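Local coordinates for protein acetylxylan esterase (Geobacillus stearothermophilus, PDB 5BN1) that cleaves acetyl groups from the xylose units of xylan and xylo-oligosaccharides as a serine esterase of the GDSL family, working as a donut-shaped homooctamer, at residues 39-44 against 206-211; 92-97 against 145-150; 119-124 against 163-168; 134-139 against 156-161; 186-191 against 196-201. The protein carries 1 engineered substitution. All coordinates share one frame; numbering follows the deposited sequence.

Contact 1 of 5, residues 39-44 against 206-211; sequences AYVVGL and AFLREI
V41 presents both of its methyl branches to the ring of F207, and the two side chains meet at about a right angle. CG2 comes within 3.9 Å of F207 CD1, while CG1 straddles the CD1–CE1 bond, with V41 CG1 4.0 Å from F207 CE1. The approach to the ring is oblique. F207 has CG trans to its backbone N (chi1 -179°), which carries the ring toward V41. V41 CG1 also touches the next residue of that helix, L208, at CD2.

The second crossing, again close to perpendicular, is L44 against L208. Here the terminal methyls meet, L44 CD1 lying 3.7 Å from L208 CD1, and L44 CB backs the same methyl at 4.0 Å from L208 CD1. L208 therefore forks, one methyl for V41 and the other for L44. All four side chains are buried and purely apolar, and the helix axes pass 10.4 Å apart at 51°. Beyond the pair, the F207 ring goes on to meet F11, I132 and M134 of strands 8-13 and 130-134. This is helix-on-helix packing over one face of the parallel sheet in the SGNH-hydrolase alpha/beta fold.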
# COMPACT_ATOMS: atom_id res chain seq x y z
N ALA A 39 12.20 -12.17 23.01
CA ALA A 39 11.46 -11.15 23.68
C ALA A 39 10.86 -11.66 24.95
O ALA A 39 10.75 -10.88 25.93
CB ALA A 39 10.39 -10.58 22.76
N TYR A 40 10.32 -12.87 24.95
CA TYR A 40 9.71 -13.43 26.11
C TYR A 40 10.69 -13.61 27.28
O TYR A 40 10.39 -13.38 28.44
CB TYR A 40 8.95 -14.72 25.84
CG TYR A 40 7.85 -14.67 24.82
CD1 TYR A 40 7.34 -13.49 24.43
CD2 TYR A 40 7.32 -15.80 24.37
CE1 TYR A 40 6.33 -13.45 23.43
CE2 TYR A 40 6.33 -15.81 23.37
CZ TYR A 40 5.85 -14.65 22.95
OH TYR A 40 4.80 -14.60 21.98
N VAL A 41 11.91 -14.08 26.92
CA VAL A 41 12.95 -14.17 27.91
C VAL A 41 13.23 -12.81 28.54
O VAL A 41 13.31 -12.72 29.77
CB VAL A 41 14.22 -14.81 27.24
CG1 VAL A 41 15.45 -14.52 28.10
CG2 VAL A 41 14.06 -16.30 26.92
N VAL A 42 13.41 -11.80 27.73
CA VAL A 42 13.75 -10.46 28.21
C VAL A 42 12.59 -9.95 29.06
O VAL A 42 12.76 -9.45 30.16
CB VAL A 42 14.11 -9.54 27.12
CG1 VAL A 42 14.33 -8.10 27.65
CG2 VAL A 42 15.35 -10.09 26.41
N GLY A 43 11.37 -10.18 28.57
CA GLY A 43 10.27 -9.68 29.35
C GLY A 43 10.03 -10.34 30.62
O GLY A 43 9.61 -9.67 31.63
N LEU A 44 10.14 -11.68 30.74
CA LEU A 44 10.03 -12.43 31.96
C LEU A 44 11.15 -12.00 32.98
O LEU A 44 10.90 -11.86 34.18
CB LEU A 44 10.07 -13.92 31.74
CG LEU A 44 8.71 -14.51 31.22
CD1 LEU A 44 8.90 -15.82 30.55
CD2 LEU A 44 7.77 -14.59 32.46
N ALA A 206 12.64 -23.00 28.67
CA ALA A 206 13.89 -23.86 28.67
C ALA A 206 15.11 -23.04 28.76
O ALA A 206 16.09 -23.45 29.53
CB ALA A 206 13.87 -24.73 27.45
N PHE A 207 15.22 -21.92 28.09
CA PHE A 207 16.35 -21.00 28.17
C PHE A 207 16.51 -20.52 29.61
O PHE A 207 17.63 -20.56 30.19
CB PHE A 207 16.25 -19.91 27.19
CG PHE A 207 17.39 -18.97 27.25
CD1 PHE A 207 17.41 -17.89 28.12
CD2 PHE A 207 18.50 -19.18 26.41
CE1 PHE A 207 18.49 -17.05 28.18
CE2 PHE A 207 19.57 -18.32 26.47
CZ PHE A 207 19.56 -17.25 27.35
N LEU A 208 15.40 -19.98 30.16
CA LEU A 208 15.47 -19.43 31.48
C LEU A 208 15.92 -20.42 32.53
O LEU A 208 16.75 -20.06 33.44
CB LEU A 208 14.09 -18.79 31.83
CG LEU A 208 13.77 -17.49 31.10
CD1 LEU A 208 12.31 -17.13 31.19
CD2 LEU A 208 14.61 -16.30 31.55
N ARG A 209 15.46 -21.64 32.43
CA ARG A 209 15.81 -22.70 33.38
C ARG A 209 17.34 -22.82 33.39
O ARG A 209 18.01 -22.87 34.45
CB ARG A 209 15.12 -23.94 33.03
CG ARG A 209 15.51 -25.10 33.96
CD ARG A 209 15.05 -26.39 33.38
NE ARG A 209 14.97 -27.53 34.25
CZ ARG A 209 14.74 -28.78 33.83
NH1 ARG A 209 14.56 -29.06 32.51
NH2 ARG A 209 14.67 -29.78 34.72
N GLU A 210 17.95 -22.86 32.20
CA GLU A 210 19.41 -23.10 32.12
C GLU A 210 20.23 -21.93 32.64
O GLU A 210 21.37 -22.16 33.17
CB GLU A 210 19.79 -23.42 30.69
CG GLU A 210 21.28 -23.72 30.49
CD GLU A 210 21.77 -25.00 31.15
OE1 GLU A 210 20.98 -25.79 31.78
OE2 GLU A 210 23.06 -25.22 30.96
N ILE A 211 19.69 -20.70 32.63
CA ILE A 211 20.38 -19.56 33.20
C ILE A 211 20.04 -19.31 34.68
O ILE A 211 20.56 -18.29 35.18
CB ILE A 211 20.34 -18.28 32.40
CG1 ILE A 211 18.87 -17.73 32.25
CG2 ILE A 211 21.00 -18.45 30.99
CD1 ILE A 211 18.87 -16.32 31.83

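Contact 2 of 5, residues 92-97 against 145-150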
# COMPACT_ATOMS: atom_id res chain seq x y z
N ASN A 92 17.54 -25.34 9.84
CA ASN A 92 17.59 -25.17 8.41
C ASN A 92 18.63 -26.12 7.79
O ASN A 92 18.43 -26.68 6.72
CB ASN A 92 17.82 -23.79 8.01
CG ASN A 92 16.62 -22.92 8.36
OD1 ASN A 92 15.49 -23.27 7.93
ND2 ASN A 92 16.82 -21.84 8.96
N ASP A 93 19.75 -26.31 8.53
CA ASP A 93 20.80 -27.23 8.13
C ASP A 93 20.23 -28.58 7.80
O ASP A 93 20.67 -29.25 6.84
CB ASP A 93 21.82 -27.29 9.24
CG ASP A 93 22.30 -25.95 9.71
OD1 ASP A 93 21.45 -25.10 10.21
OD2 ASP A 93 23.51 -25.60 9.65
N VAL A 94 19.28 -29.05 8.60
CA VAL A 94 18.54 -30.25 8.48
C VAL A 94 17.41 -30.09 7.45
O VAL A 94 17.22 -30.94 6.60
CB VAL A 94 18.02 -30.71 9.83
CG1 VAL A 94 17.14 -31.88 9.70
CG2 VAL A 94 19.22 -31.03 10.77
N TRP A 95 16.56 -29.11 7.69
CA TRP A 95 15.28 -29.02 6.92
C TRP A 95 15.52 -29.05 5.44
O TRP A 95 14.77 -29.70 4.73
CB TRP A 95 14.54 -27.77 7.33
CG TRP A 95 13.04 -27.79 7.11
CD1 TRP A 95 12.25 -28.82 6.75
CD2 TRP A 95 12.16 -26.73 7.54
NE1 TRP A 95 10.91 -28.44 6.78
CE2 TRP A 95 10.84 -27.16 7.27
CE3 TRP A 95 12.39 -25.46 8.00
CZ2 TRP A 95 9.74 -26.34 7.61
CZ3 TRP A 95 11.32 -24.63 8.26
CH2 TRP A 95 10.01 -25.11 8.06
N ARG A 96 16.51 -28.31 4.96
CA ARG A 96 16.81 -28.32 3.54
C ARG A 96 17.00 -29.65 2.91
O ARG A 96 16.70 -29.91 1.73
CB ARG A 96 17.92 -27.33 3.18
CG ARG A 96 17.69 -25.89 3.48
CD ARG A 96 16.58 -25.22 2.67
NE ARG A 96 15.29 -25.46 3.33
CZ ARG A 96 14.86 -24.82 4.41
NH1 ARG A 96 13.65 -25.14 4.92
NH2 ARG A 96 15.60 -23.93 5.07
N GLN A 97 17.60 -30.57 3.68
CA GLN A 97 17.82 -31.93 3.24
C GLN A 97 16.54 -32.69 2.88
O GLN A 97 16.51 -33.65 2.16
CB GLN A 97 18.64 -32.76 4.25
CG GLN A 97 19.95 -32.11 4.63
CD GLN A 97 20.73 -32.82 5.69
OE1 GLN A 97 20.84 -34.11 5.62
NE2 GLN A 97 21.30 -32.10 6.62
N ASP A 145 10.47 -40.54 12.73
CA ASP A 145 10.24 -39.70 11.54
C ASP A 145 11.63 -39.30 11.06
O ASP A 145 12.47 -38.85 11.83
CB ASP A 145 9.44 -38.44 11.94
CG ASP A 145 9.30 -37.42 10.81
OD1 ASP A 145 10.18 -36.61 10.68
OD2 ASP A 145 8.30 -37.59 10.10
N PRO A 146 11.91 -39.39 9.76
CA PRO A 146 13.25 -39.15 9.34
C PRO A 146 13.87 -37.85 9.71
O PRO A 146 15.02 -37.72 10.11
CB PRO A 146 13.16 -39.27 7.78
CG PRO A 146 12.06 -40.19 7.55
CD PRO A 146 11.08 -39.95 8.69
N MET A 147 13.10 -36.75 9.62
CA MET A 147 13.66 -35.43 9.90
C MET A 147 13.83 -35.29 11.46
O MET A 147 14.79 -34.64 11.86
CB MET A 147 12.80 -34.28 9.36
CG MET A 147 13.37 -32.97 9.70
SD MET A 147 12.68 -31.62 8.68
CE MET A 147 13.22 -30.23 9.62
N ARG A 148 12.92 -35.85 12.25
CA ARG A 148 13.12 -35.83 13.66
C ARG A 148 14.41 -36.56 14.09
O ARG A 148 15.16 -36.09 14.92
CB ARG A 148 11.90 -36.45 14.39
CG ARG A 148 12.08 -36.64 15.90
CD ARG A 148 12.25 -35.40 16.75
NE ARG A 148 12.85 -35.73 18.08
CZ ARG A 148 12.20 -36.37 19.01
NH1 ARG A 148 10.91 -36.53 19.00
NH2 ARG A 148 12.95 -36.83 20.05
N ARG A 149 14.59 -37.71 13.44
CA ARG A 149 15.82 -38.52 13.74
C ARG A 149 17.06 -37.78 13.41
O ARG A 149 18.03 -37.70 14.19
CB ARG A 149 15.71 -39.83 13.03
CG ARG A 149 16.86 -40.77 13.32
CD ARG A 149 16.49 -42.15 12.70
NE ARG A 149 16.33 -42.14 11.25
CZ ARG A 149 15.30 -42.64 10.47
NH1 ARG A 149 14.19 -43.28 10.93
NH2 ARG A 149 15.40 -42.51 9.14
N THR A 150 17.09 -37.13 12.23
CA THR A 150 18.19 -36.28 11.91
C THR A 150 18.46 -35.17 12.84
O THR A 150 19.52 -34.80 13.29
CB THR A 150 18.15 -35.89 10.39
OG1 THR A 150 18.03 -37.05 9.55
CG2 THR A 150 19.24 -35.01 9.98
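M147 reaches from the first turn of helix 146-165 to W95 on helix 91-99 in a Met-aromatic contact, part of the packing of two nearly antiparallel helices in the SGNH fold. The sulfur lies 4.2 Å from the centroid of the five-membered ring of W95, 48° off the ring normal, an oblique approach. The methyl comes to 3.3 Å, M147 CE to W95 CD1, hardly closer than the sulfur. An extended side chain, with M147 CG trans to its backbone N (chi1 178°), carries the sulfur that far. The indole continues toward D191 and H194, inferred members of the charge relay, and stacks on W190 of a neighbouring subunit.

The apolar part belongs to V94. Its CG1 wedges between M147 CG at 3.9 Å and T150 CG2, and V94 and T150 lie alongside, running opposite ways. The T150 hydroxyl bonds to Y98 OH, further along helix 91-99, so it too links the two helices.

Within each segment, side-chain bonds fix the polar groups. R96 NH2 donates to N92 OD1 from above the carbonyl plane, and since N64 O takes N92 ND2, the amide of this inferred transition-state stabilizer is held at both ends. D145, bonded also to Y184 OH of a neighbouring subunit, is the N-cap of helix 146-165: its OD1 accepts from R148 N at 3.2 Å through the anti lone pair, and more weakly from M147 N.

Contact 3 of 5, residues 119-124 against 163-168; sequences SLVLET and EETNSL
T165 lies against helix 110-124 where V121 and L122 present their methyls. V121 CG1 does most of the work. It sits 3.7 Å from T165 OG1 and 3.8 Å from T165 CG2, so it nestles into the fork of the threonine, and the two side chains cross at about a right angle. The same V121 CG1 also reaches S167 OG, more loosely, at 4.0 Å. L122 comes in from the next position along the helix, placing CD2 3.9 Å from T165 CG2; here too the crossing is roughly perpendicular, at the more open edge of the contact.

One step out, the threonine is fixed by its own helix. With OG1 tucked between the backbone N and the carbonyl carbon (chi1 63°), the hydroxyl is hydrogen-bonded to I161 O one turn back, and S167 OG lies 2.8 Å from T165 OG1. That leaves CG2 to face the leucine. Just after T165 the chain turns through N166, whose positive phi closes the helix in a Schellman motif. On the other side, T124 OG1 bonds to L120 O at 2.6 Å, a carbonyl that also accepts from T124 N. K125 NZ bonds to T165 O.

The contact thus joins the C-terminal ends of helices 110-124 and 146-165 beside the sheet, with V121 and S167 resting on I131 of strand 130-134, and L168 opening the edge strand 168-170.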
# COMPACT_ATOMS: atom_id res chain seq x y z
N SER A 119 33.99 -24.70 15.62
CA SER A 119 34.90 -23.65 15.43
C SER A 119 34.42 -22.31 15.89
O SER A 119 35.17 -21.50 16.52
CB SER A 119 35.26 -23.51 13.96
OG SER A 119 36.12 -22.43 13.71
N LEU A 120 33.14 -22.02 15.69
CA LEU A 120 32.57 -20.78 16.15
C LEU A 120 32.64 -20.75 17.70
O LEU A 120 32.88 -19.66 18.25
CB LEU A 120 31.09 -20.63 15.67
CG LEU A 120 31.07 -20.31 14.19
CD1 LEU A 120 29.58 -20.33 13.74
CD2 LEU A 120 31.66 -19.05 13.70
N VAL A 121 32.31 -21.79 18.37
CA VAL A 121 32.28 -21.84 19.83
C VAL A 121 33.69 -21.64 20.36
O VAL A 121 33.93 -20.84 21.24
CB VAL A 121 31.65 -23.04 20.38
CG1 VAL A 121 31.75 -23.11 21.86
CG2 VAL A 121 30.14 -23.10 19.96
N LEU A 122 34.64 -22.36 19.75
CA LEU A 122 36.02 -22.20 20.28
C LEU A 122 36.59 -20.90 20.01
O LEU A 122 37.41 -20.41 20.90
CB LEU A 122 36.90 -23.35 19.61
CG LEU A 122 36.67 -24.75 19.99
CD1 LEU A 122 37.48 -25.74 19.08
CD2 LEU A 122 36.93 -24.97 21.47
N GLU A 123 36.31 -20.24 18.92
CA GLU A 123 36.80 -18.90 18.59
C GLU A 123 36.20 -17.87 19.58
O GLU A 123 36.82 -16.85 19.95
CB GLU A 123 36.43 -18.52 17.12
CG GLU A 123 36.60 -17.06 16.74
CD GLU A 123 35.95 -16.66 15.40
OE1 GLU A 123 35.49 -17.55 14.60
OE2 GLU A 123 35.92 -15.42 15.19
N THR A 124 34.93 -18.07 19.88
CA THR A 124 34.20 -17.10 20.66
C THR A 124 34.48 -17.22 22.18
O THR A 124 34.52 -16.20 22.89
CB THR A 124 32.64 -17.29 20.37
OG1 THR A 124 32.50 -17.13 18.94
CG2 THR A 124 31.87 -16.21 21.13
N GLU A 163 29.42 -29.71 26.16
CA GLU A 163 30.15 -30.52 27.25
C GLU A 163 31.63 -30.24 27.16
O GLU A 163 32.29 -29.81 28.16
CB GLU A 163 29.83 -31.96 27.08
CG GLU A 163 28.71 -32.31 28.05
CD GLU A 163 27.95 -33.59 27.73
OE1 GLU A 163 26.76 -33.75 28.12
OE2 GLU A 163 28.57 -34.45 27.08
N GLU A 164 32.15 -30.35 25.99
CA GLU A 164 33.58 -30.11 25.72
C GLU A 164 34.09 -28.73 25.99
O GLU A 164 35.23 -28.57 26.48
CB GLU A 164 33.77 -30.54 24.30
CG GLU A 164 34.90 -30.19 23.43
CD GLU A 164 34.57 -30.67 21.97
OE1 GLU A 164 33.51 -31.46 21.78
OE2 GLU A 164 35.34 -30.18 21.05
N THR A 165 33.27 -27.71 25.76
CA THR A 165 33.63 -26.30 25.83
C THR A 165 33.13 -25.67 27.14
O THR A 165 33.32 -24.48 27.32
CB THR A 165 33.14 -25.53 24.62
OG1 THR A 165 31.69 -25.58 24.62
CG2 THR A 165 33.70 -26.08 23.30
N ASN A 166 32.49 -26.45 27.98
CA ASN A 166 31.91 -26.03 29.23
C ASN A 166 30.98 -24.84 28.97
O ASN A 166 30.97 -23.82 29.66
CB ASN A 166 33.05 -25.70 30.26
CG ASN A 166 33.93 -26.92 30.54
OD1 ASN A 166 33.43 -28.01 30.76
ND2 ASN A 166 35.25 -26.74 30.49
N SER A 167 30.18 -25.01 27.91
CA SER A 167 29.12 -24.00 27.63
C SER A 167 27.86 -24.43 28.35
O SER A 167 27.60 -25.58 28.63
CB SER A 167 28.89 -24.05 26.14
OG SER A 167 29.97 -23.55 25.37
N LEU A 168 26.96 -23.48 28.58
CA LEU A 168 25.65 -23.83 29.06
C LEU A 168 24.88 -24.47 27.83
O LEU A 168 25.26 -24.31 26.70
CB LEU A 168 24.88 -22.56 29.52
CG LEU A 168 25.48 -21.86 30.77
CD1 LEU A 168 24.64 -20.61 31.13
CD2 LEU A 168 25.49 -22.86 31.87

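Contact 4 of 5, residues 134-139 against 156-161; sequences MTPFYI and RVVKQI
V158 on helix 146-165 points its side chain at the chain leaving strand 130-134 and touches three consecutive residues there. Its CB lies 4.2 Å from T135 CG2, at the level where the two backbones come nearest. From CB the side chain forks. CG1, trans to the backbone N (chi1 177°), runs along the strand end, where it meets main-chain atoms: V158 CG1 is 4.0 Å from M134 O and 4.1 Å from T135 CA. The methyl of T135 stands at an angle beside it.

The segments joined here are the end of one strand and the helix of a beta-alpha-beta crossover, in which strand 130-134 leads through helix 146-165 to its parallel neighbour 168-170. V158 therefore packs the helix against the end of the strand the chain has just left, and it also meets F169 of that neighbouring strand and Y113 of helix 110-124.

The other tip, CG2, goes to the proline ring. V158 CG2 reaches P136 CD, 3.9 Å away, the methyl meeting the ring at its CD. T135 bonds back into the chain: its OG1 donates to P136 O at 3.0 Å, from 32° out of the carbonyl plane, while T135 O accepts from T172 OG1. With its hydroxyl turned into the chain in this way, T135 leaves CG2 as the branch that meets V158. P136 lies about 9 Å, side chain to side chain, from N92, an inferred transition-state stabilizer.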
# COMPACT_ATOMS: atom_id res chain seq x y z
N MET A 134 21.91 -23.80 22.40
CA MET A 134 20.62 -24.41 22.36
C MET A 134 20.50 -25.34 21.18
O MET A 134 20.91 -25.03 20.10
CB MET A 134 19.56 -23.30 22.12
CG MET A 134 19.58 -22.18 23.13
SD MET A 134 18.36 -20.76 22.82
CE MET A 134 16.86 -21.67 23.10
N THR A 135 19.94 -26.48 21.40
CA THR A 135 19.78 -27.48 20.32
C THR A 135 18.77 -26.93 19.30
O THR A 135 17.88 -26.15 19.71
CB THR A 135 19.27 -28.86 20.73
OG1 THR A 135 17.97 -28.80 21.37
CG2 THR A 135 20.21 -29.46 21.80
N PRO A 136 18.93 -27.24 18.05
CA PRO A 136 17.74 -27.18 17.16
C PRO A 136 16.68 -28.12 17.71
O PRO A 136 16.81 -28.95 18.64
CB PRO A 136 18.34 -27.54 15.83
CG PRO A 136 19.33 -28.68 16.16
CD PRO A 136 19.99 -28.09 17.37
N PHE A 137 15.50 -28.12 17.03
CA PHE A 137 14.42 -28.96 17.41
C PHE A 137 13.50 -29.18 16.17
O PHE A 137 13.61 -28.45 15.19
CB PHE A 137 13.54 -28.29 18.55
CG PHE A 137 12.92 -26.97 18.19
CD1 PHE A 137 11.73 -27.00 17.49
CD2 PHE A 137 13.52 -25.77 18.47
CE1 PHE A 137 11.17 -25.78 17.07
CE2 PHE A 137 13.00 -24.59 18.07
CZ PHE A 137 11.85 -24.59 17.33
N TYR A 138 12.64 -30.17 16.35
CA TYR A 138 11.60 -30.46 15.34
C TYR A 138 10.41 -30.88 16.10
O TYR A 138 10.49 -31.78 16.96
CB TYR A 138 12.07 -31.48 14.33
CG TYR A 138 11.18 -31.67 13.12
CD1 TYR A 138 10.85 -30.59 12.34
CD2 TYR A 138 10.79 -32.92 12.71
CE1 TYR A 138 10.11 -30.73 11.20
CE2 TYR A 138 10.02 -33.06 11.56
CZ TYR A 138 9.72 -31.98 10.80
OH TYR A 138 9.00 -32.19 9.62
N ILE A 139 9.27 -30.20 15.85
CA ILE A 139 8.13 -30.45 16.70
C ILE A 139 7.35 -31.63 16.15
O ILE A 139 6.42 -31.56 15.34
CB ILE A 139 7.25 -29.15 16.80
CG1 ILE A 139 8.07 -28.01 17.28
CG2 ILE A 139 6.01 -29.44 17.70
CD1 ILE A 139 7.38 -26.64 17.27
N ARG A 156 22.59 -33.96 19.27
CA ARG A 156 23.72 -34.71 19.95
C ARG A 156 24.99 -33.96 19.74
O ARG A 156 25.84 -33.80 20.67
CB ARG A 156 23.81 -36.13 19.50
CG ARG A 156 22.73 -36.99 19.93
CD ARG A 156 23.03 -38.47 19.87
NE ARG A 156 23.18 -38.98 18.51
CZ ARG A 156 22.22 -39.37 17.73
NH1 ARG A 156 20.92 -39.21 18.04
NH2 ARG A 156 22.48 -39.83 16.52
N VAL A 157 25.27 -33.44 18.54
CA VAL A 157 26.42 -32.59 18.28
C VAL A 157 26.49 -31.43 19.15
O VAL A 157 27.49 -31.05 19.73
CB VAL A 157 26.60 -32.22 16.77
CG1 VAL A 157 27.54 -31.04 16.60
CG2 VAL A 157 26.91 -33.48 15.92
N VAL A 158 25.36 -30.67 19.24
CA VAL A 158 25.33 -29.52 20.09
C VAL A 158 25.73 -29.84 21.57
O VAL A 158 26.47 -29.04 22.16
CB VAL A 158 23.93 -28.86 19.94
CG1 VAL A 158 23.85 -27.67 20.89
CG2 VAL A 158 23.72 -28.35 18.49
N LYS A 159 25.13 -30.86 22.08
CA LYS A 159 25.23 -31.35 23.50
C LYS A 159 26.75 -31.65 23.74
O LYS A 159 27.34 -31.13 24.71
CB LYS A 159 24.38 -32.48 23.76
CG LYS A 159 24.44 -32.89 25.27
CD LYS A 159 23.34 -33.83 25.63
CE LYS A 159 23.21 -33.92 27.20
NZ LYS A 159 22.15 -34.88 27.45
N GLN A 160 27.32 -32.29 22.75
CA GLN A 160 28.75 -32.68 22.94
C GLN A 160 29.69 -31.54 22.79
O GLN A 160 30.68 -31.45 23.63
CB GLN A 160 28.99 -33.88 22.05
CG GLN A 160 28.24 -35.18 22.35
CD GLN A 160 28.01 -35.95 23.82
OE1 GLN A 160 28.16 -35.38 24.94
NE2 GLN A 160 27.45 -37.23 23.75
N ILE A 161 29.45 -30.59 21.94
CA ILE A 161 30.18 -29.35 21.81
C ILE A 161 30.05 -28.62 23.18
O ILE A 161 31.00 -28.02 23.70
CB ILE A 161 29.88 -28.49 20.60
CG1 ILE A 161 30.26 -29.22 19.23
CG2 ILE A 161 30.57 -27.18 20.69
CD1 ILE A 161 29.76 -28.57 18.03

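Contact 5 of 5, residues 186-191 against 196-201; sequences AALAWD and SVAGHM
L188 lays its CD2 methyl over the first turn of helix 197-211, 4.2 Å from A198 CB and 4.2 Å from G199 N. Its CG is trans to the carbonyl carbon (chi1 -67°), which sends the branch toward helix 197-211. At G199 the methyl meets backbone, the N of the residue. The leucine's other neighbours, I139, F176 and V179, complete an apolar cluster round it.

The polar part of the contact starts from the same residue. S196 N donates to L188 O at 2.8 Å, with a fairly straight N-H...O angle of 156° and an approach nearly along the C=O axis. S196 is the N-cap residue of the helix, so this bond pins the helix start to the loop. One residue back, a water extends the link: it donates to A187 O at 2.7 Å, and S196 OG donates to it at 2.6 Å. The serine has two conformers, and the water bridge belongs to the one described here. Within the helix, S196 O already takes H200 N, the first regular turn.

Neighbouring subunits press on both halves. W190 stacks on W95 of one, while S196 and V197 pack on F30 of another.

The bond from L188 O to S196 N closes a short loop. Within it D191 OD2 is hydrogen-bonded to H194 ND1, and D191 OD1 to V193 N. That is the Asp-X-X-His segment of SGNH hydrolases, carrying the two inferred charge-relay residues that serve the inferred nucleophile S15.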
# COMPACT_ATOMS: atom_id res chain seq x y z
N ALA A 186 0.63 -30.18 15.17
CA ALA A 186 -0.08 -29.07 14.53
C ALA A 186 -0.72 -28.10 15.52
O ALA A 186 -0.96 -26.98 15.19
CB ALA A 186 -1.16 -29.63 13.66
N ALA A 187 -0.93 -28.56 16.76
CA ALA A 187 -1.42 -27.66 17.83
C ALA A 187 -0.40 -26.60 18.25
O ALA A 187 -0.79 -25.54 18.79
CB ALA A 187 -1.94 -28.45 19.00
N LEU A 188 0.88 -26.88 18.02
CA LEU A 188 1.96 -25.96 18.28
C LEU A 188 2.53 -25.32 17.01
O LEU A 188 2.99 -24.16 17.04
CB LEU A 188 3.10 -26.70 18.99
CG LEU A 188 2.78 -27.18 20.43
CD1 LEU A 188 3.90 -28.16 20.84
CD2 LEU A 188 2.71 -25.98 21.33
N ALA A 189 2.59 -26.06 15.89
CA ALA A 189 3.21 -25.60 14.68
C ALA A 189 2.76 -26.43 13.50
O ALA A 189 3.04 -27.62 13.35
CB ALA A 189 4.77 -25.66 14.75
N TRP A 190 1.97 -25.80 12.61
CA TRP A 190 1.56 -26.47 11.42
C TRP A 190 2.76 -27.08 10.64
O TRP A 190 2.59 -28.19 10.13
CB TRP A 190 0.79 -25.59 10.47
CG TRP A 190 -0.68 -25.42 10.74
CD1 TRP A 190 -1.39 -25.87 11.80
CD2 TRP A 190 -1.59 -24.73 9.86
NE1 TRP A 190 -2.74 -25.50 11.61
CE2 TRP A 190 -2.87 -24.84 10.44
CE3 TRP A 190 -1.45 -24.10 8.64
CZ2 TRP A 190 -4.00 -24.28 9.83
CZ3 TRP A 190 -2.62 -23.48 8.03
CH2 TRP A 190 -3.83 -23.66 8.62
N ASP A 191 3.86 -26.35 10.56
CA ASP A 191 4.97 -26.87 9.73
C ASP A 191 6.01 -27.58 10.64
O ASP A 191 7.04 -27.96 10.09
CB ASP A 191 5.61 -25.70 8.97
CG ASP A 191 6.26 -24.68 9.79
OD1 ASP A 191 6.46 -24.84 11.04
OD2 ASP A 191 6.61 -23.58 9.22
N SER A 196 3.53 -21.43 17.65
CA SER A 196 2.66 -20.43 18.27
C SER A 196 3.39 -19.73 19.43
O SER A 196 4.52 -20.10 19.89
CB SER A 196 1.46 -21.05 18.96
OG SER A 196 1.76 -22.02 19.88
N VAL A 197 2.70 -18.78 20.06
CA VAL A 197 3.19 -18.18 21.29
C VAL A 197 3.54 -19.25 22.28
O VAL A 197 4.50 -19.16 23.08
CB VAL A 197 2.12 -17.22 21.91
CG1 VAL A 197 2.47 -16.80 23.35
CG2 VAL A 197 1.85 -16.07 20.95
N ALA A 198 2.73 -20.29 22.45
CA ALA A 198 2.99 -21.35 23.38
C ALA A 198 4.34 -22.03 23.11
O ALA A 198 5.07 -22.30 24.07
CB ALA A 198 1.91 -22.42 23.34
N GLY A 199 4.65 -22.29 21.87
CA GLY A 199 5.95 -22.84 21.53
C GLY A 199 7.08 -21.96 21.86
O GLY A 199 8.13 -22.44 22.38
N HIS A 200 6.91 -20.66 21.65
CA HIS A 200 7.95 -19.68 22.04
C HIS A 200 8.07 -19.65 23.55
O HIS A 200 9.17 -19.38 24.09
CB HIS A 200 7.73 -18.34 21.38
CG HIS A 200 8.29 -18.32 19.99
ND1 HIS A 200 7.61 -18.56 18.79
CD2 HIS A 200 9.55 -18.18 19.63
CE1 HIS A 200 8.48 -18.50 17.77
NE2 HIS A 200 9.67 -18.25 18.31
N MET A 201 6.97 -19.83 24.28
CA MET A 201 7.01 -19.91 25.72
C MET A 201 7.77 -21.13 26.17
O MET A 201 8.52 -21.08 27.15
CB MET A 201 5.62 -19.92 26.39
CG MET A 201 5.03 -18.55 26.32
SD MET A 201 5.87 -17.31 27.41
CE MET A 201 4.66 -16.07 26.91
O HOH W 1 -0.16 -23.58 20.52

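Contacts 1, 2, 4 and 5 are buried, while contact 3 reaches the surface and mixes methyls with hydroxyls at the far ends of two helices. Contacts 1 and 4 are almost purely apolar, packing helices against each other or against a strand end; they meet where F207 touches M134. Helix 146-165 serves contacts 2, 4 and 3 in turn, whereas helix 197-211 serves contacts 5 and 1, joined by Y40 lying on V197, H200 and M201. Contacts 2 and 5 hold inferred active-site residues, N92 and D191, and meet where W95 approaches D191. They share one neighbouring subunit, contacts 1 and 5 another, and contact 5 alone has a direct hydrogen bond and a water between its segments.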